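PDB 5Y6G: flagellar brake protein YcgR, which acts as a flagellar brake, binding c-di-GMP through its PilZ domain and slowing the flagellar motor by binding motor components. Local coordinates for residues 34-39 and 115-120. Residues are numbered along the deposited sequence; the frame is centred on the assembly and turned at random.
Sequences YDLSLG and QRIIFS. With C2E (9,9'-[(2R,3R,3aS,5S,7aR,9R,10R,10aS,12S,14aR)-3,5,10,12-tetrahydroxy-5,12-dioxidooctahydro-2H,7H-difuro[3,2-d:3',2'-j][1,3,7,9,2,8]tetraoxadiphosphacyclododecine-2,9-diyl]bis(2-amino-1,9-dihydro-6H-purin-6-one)), chain C.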
# COMPACT_ATOMS: atom_id res chain seq x y z
N TYR A 34 -0.56 -3.31 0.70
CA TYR A 34 -0.42 -4.24 1.82
C TYR A 34 -1.42 -3.94 2.93
O TYR A 34 -2.21 -4.82 3.30
CB TYR A 34 1.01 -4.21 2.36
CG TYR A 34 1.27 -5.25 3.42
CD1 TYR A 34 1.46 -6.58 3.08
CD2 TYR A 34 1.32 -4.90 4.76
CE1 TYR A 34 1.69 -7.54 4.05
CE2 TYR A 34 1.55 -5.85 5.74
CZ TYR A 34 1.74 -7.17 5.38
OH TYR A 34 1.97 -8.11 6.35
N ASP A 35 -1.40 -2.73 3.48
CA ASP A 35 -2.41 -2.33 4.45
C ASP A 35 -2.70 -0.85 4.25
O ASP A 35 -1.98 -0.15 3.53
CB ASP A 35 -1.97 -2.65 5.89
CG ASP A 35 -0.71 -1.91 6.31
OD1 ASP A 35 -0.37 -0.87 5.70
OD2 ASP A 35 -0.05 -2.37 7.27
N LEU A 36 -3.76 -0.38 4.89
CA LEU A 36 -4.19 1.00 4.69
C LEU A 36 -4.76 1.56 5.98
O LEU A 36 -5.35 0.84 6.79
CB LEU A 36 -5.22 1.10 3.57
CG LEU A 36 -5.74 2.50 3.22
CD1 LEU A 36 -4.65 3.35 2.57
CD2 LEU A 36 -6.96 2.42 2.32
N SER A 37 -4.57 2.86 6.16
CA SER A 37 -5.15 3.59 7.28
C SER A 37 -5.37 5.03 6.85
O SER A 37 -5.02 5.43 5.74
CB SER A 37 -4.26 3.49 8.52
OG SER A 37 -3.04 4.18 8.31
N LEU A 38 -5.95 5.82 7.76
CA LEU A 38 -6.15 7.24 7.49
C LEU A 38 -4.84 8.02 7.48
O LEU A 38 -4.81 9.15 6.97
CB LEU A 38 -7.10 7.83 8.53
CG LEU A 38 -8.49 7.21 8.63
CD1 LEU A 38 -9.23 7.76 9.84
CD2 LEU A 38 -9.28 7.47 7.36
N GLY A 39 -3.76 7.45 8.01
CA GLY A 39 -2.49 8.14 8.09
C GLY A 39 -1.52 7.78 6.98
O GLY A 39 -0.64 8.57 6.64
N GLN A 115 -11.66 6.62 4.28
CA GLN A 115 -12.64 5.88 5.05
C GLN A 115 -13.51 5.01 4.15
O GLN A 115 -13.86 3.88 4.51
CB GLN A 115 -13.50 6.83 5.88
CG GLN A 115 -12.99 7.06 7.29
CD GLN A 115 -12.99 5.78 8.11
OE1 GLN A 115 -13.73 4.84 7.82
NE2 GLN A 115 -12.14 5.73 9.13
N ARG A 116 -13.87 5.52 2.97
CA ARG A 116 -14.61 4.72 2.01
C ARG A 116 -13.87 3.43 1.69
O ARG A 116 -14.45 2.33 1.71
CB ARG A 116 -14.87 5.53 0.73
CG ARG A 116 -16.14 5.15 -0.01
CD ARG A 116 -16.10 5.64 -1.46
NE ARG A 116 -15.87 7.07 -1.57
CZ ARG A 116 -15.62 7.70 -2.72
NH1 ARG A 116 -15.56 7.02 -3.85
NH2 ARG A 116 -15.42 9.01 -2.73
N ILE A 117 -12.57 3.53 1.39
CA ILE A 117 -11.78 2.36 1.05
C ILE A 117 -11.67 1.42 2.25
O ILE A 117 -11.76 0.20 2.11
CB ILE A 117 -10.39 2.78 0.55
CG1 ILE A 117 -10.51 3.77 -0.61
CG2 ILE A 117 -9.58 1.56 0.13
CD1 ILE A 117 -9.18 4.36 -1.05
N ILE A 118 -11.48 1.99 3.45
CA ILE A 118 -11.22 1.17 4.63
C ILE A 118 -12.43 0.30 4.95
O ILE A 118 -12.29 -0.90 5.22
CB ILE A 118 -10.85 2.07 5.83
CG1 ILE A 118 -9.43 2.61 5.66
CG2 ILE A 118 -11.00 1.31 7.14
CD1 ILE A 118 -9.01 3.58 6.74
N PHE A 119 -13.63 0.88 4.93
CA PHE A 119 -14.82 0.09 5.21
C PHE A 119 -15.03 -0.98 4.15
O PHE A 119 -15.44 -2.11 4.46
CB PHE A 119 -16.05 0.99 5.31
CG PHE A 119 -17.27 0.30 5.87
CD1 PHE A 119 -17.52 0.33 7.23
CD2 PHE A 119 -18.15 -0.37 5.04
CE1 PHE A 119 -18.63 -0.30 7.76
CE2 PHE A 119 -19.27 -1.00 5.57
CZ PHE A 119 -19.50 -0.97 6.93
N SER A 120 -14.75 -0.65 2.89
CA SER A 120 -14.85 -1.66 1.83
C SER A 120 -13.88 -2.81 2.08
O SER A 120 -14.18 -3.97 1.77
CB SER A 120 -14.58 -1.01 0.47
OG SER A 120 -15.43 0.10 0.26
P1 C2E C . 6.31 7.65 11.25
O2P C2E C . 7.37 6.53 10.78
O1P C2E C . 6.88 8.99 11.01
O5' C2E C . 4.94 7.48 10.43
C5' C2E C . 3.90 8.45 10.50
C4' C2E C . 2.59 7.89 9.93
O4' C2E C . 2.80 7.37 8.61
C3' C2E C . 2.08 6.70 10.75
O3' C2E C . 1.33 7.11 11.90
C2' C2E C . 1.17 6.00 9.73
O2' C2E C . -0.14 6.57 9.75
C1' C2E C . 1.87 6.29 8.39
N9 C2E C . 2.58 5.09 7.95
C8 C2E C . 3.93 4.91 7.86
N7 C2E C . 4.18 3.71 7.44
C5 C2E C . 3.02 3.04 7.23
C6 C2E C . 2.69 1.74 6.78
O6 C2E C . 3.56 0.93 6.48
N1 C2E C . 1.38 1.41 6.70
C2 C2E C . 0.42 2.31 7.03
N2 C2E C . -0.90 1.94 6.93
N3 C2E C . 0.71 3.52 7.45
C4 C2E C . 1.98 3.92 7.56
P11 C2E C . 1.07 6.12 13.14
O21 C2E C . 0.43 4.74 12.62
O11 C2E C . 0.15 6.75 14.11
O5A C2E C . 2.49 5.83 13.86
C5A C2E C . 3.25 6.88 14.46
C4A C2E C . 4.71 6.47 14.67
O4A C2E C . 4.79 5.23 15.39
C3A C2E C . 5.43 6.24 13.34
O3A C2E C . 6.00 7.44 12.82
C2A C2E C . 6.54 5.26 13.76
O2A C2E C . 7.68 5.99 14.22
C1A C2E C . 5.90 4.46 14.90
N91 C2E C . 5.43 3.17 14.39
C81 C2E C . 4.13 2.78 14.23
N71 C2E C . 4.08 1.58 13.75
C51 C2E C . 5.34 1.11 13.56
C61 C2E C . 5.88 -0.10 13.08
O61 C2E C . 5.16 -1.02 12.71
N11 C2E C . 7.23 -0.22 13.03
C21 C2E C . 8.02 0.80 13.44
N21 C2E C . 9.38 0.65 13.38
N31 C2E C . 7.53 1.93 13.89
C41 C2E C . 6.21 2.13 13.97
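The c-di-GMP site of the PilZ domain backs onto helix 108-129 here: L36 and L38, in the D-x-S-x-x-G signature run D35-G40, lie against I117, I118 and Q115. With CG anti to the backbone N (chi1 -179°), L36 sends CD2 toward the helix, where it meets I117 CG2 at 3.5 Å, the two side chains crossing at about a right angle. I118 CG1 also comes within 4.2 Å of L36 CD2, and its CD1 lies 3.9 Å from S37 CA and from L38 CD2. At the exposed margin the bend of Q115 at chi2 brings its amide obliquely across the L38 methyls, with NE2 3.6 Å from L38 CD1. On the ligand side, D35 OD1 accepts both N1-H and one N2-H of the same guanine, C2E N1 at 3.0 Å and C2E N2 at 3.1 Å. S37 OG adds a weak bond to C2E N2, while R98 makes a long, weak ion pair with D35 OD2. An alanine in place of D35 would probably leave N1 of the guanine without its acceptor and the base freer to shift. No hydrogen bond joins 34-39 to 115-120; the contact is mostly apolar, whereas polar groups on the other side of 34-39 read the guanine.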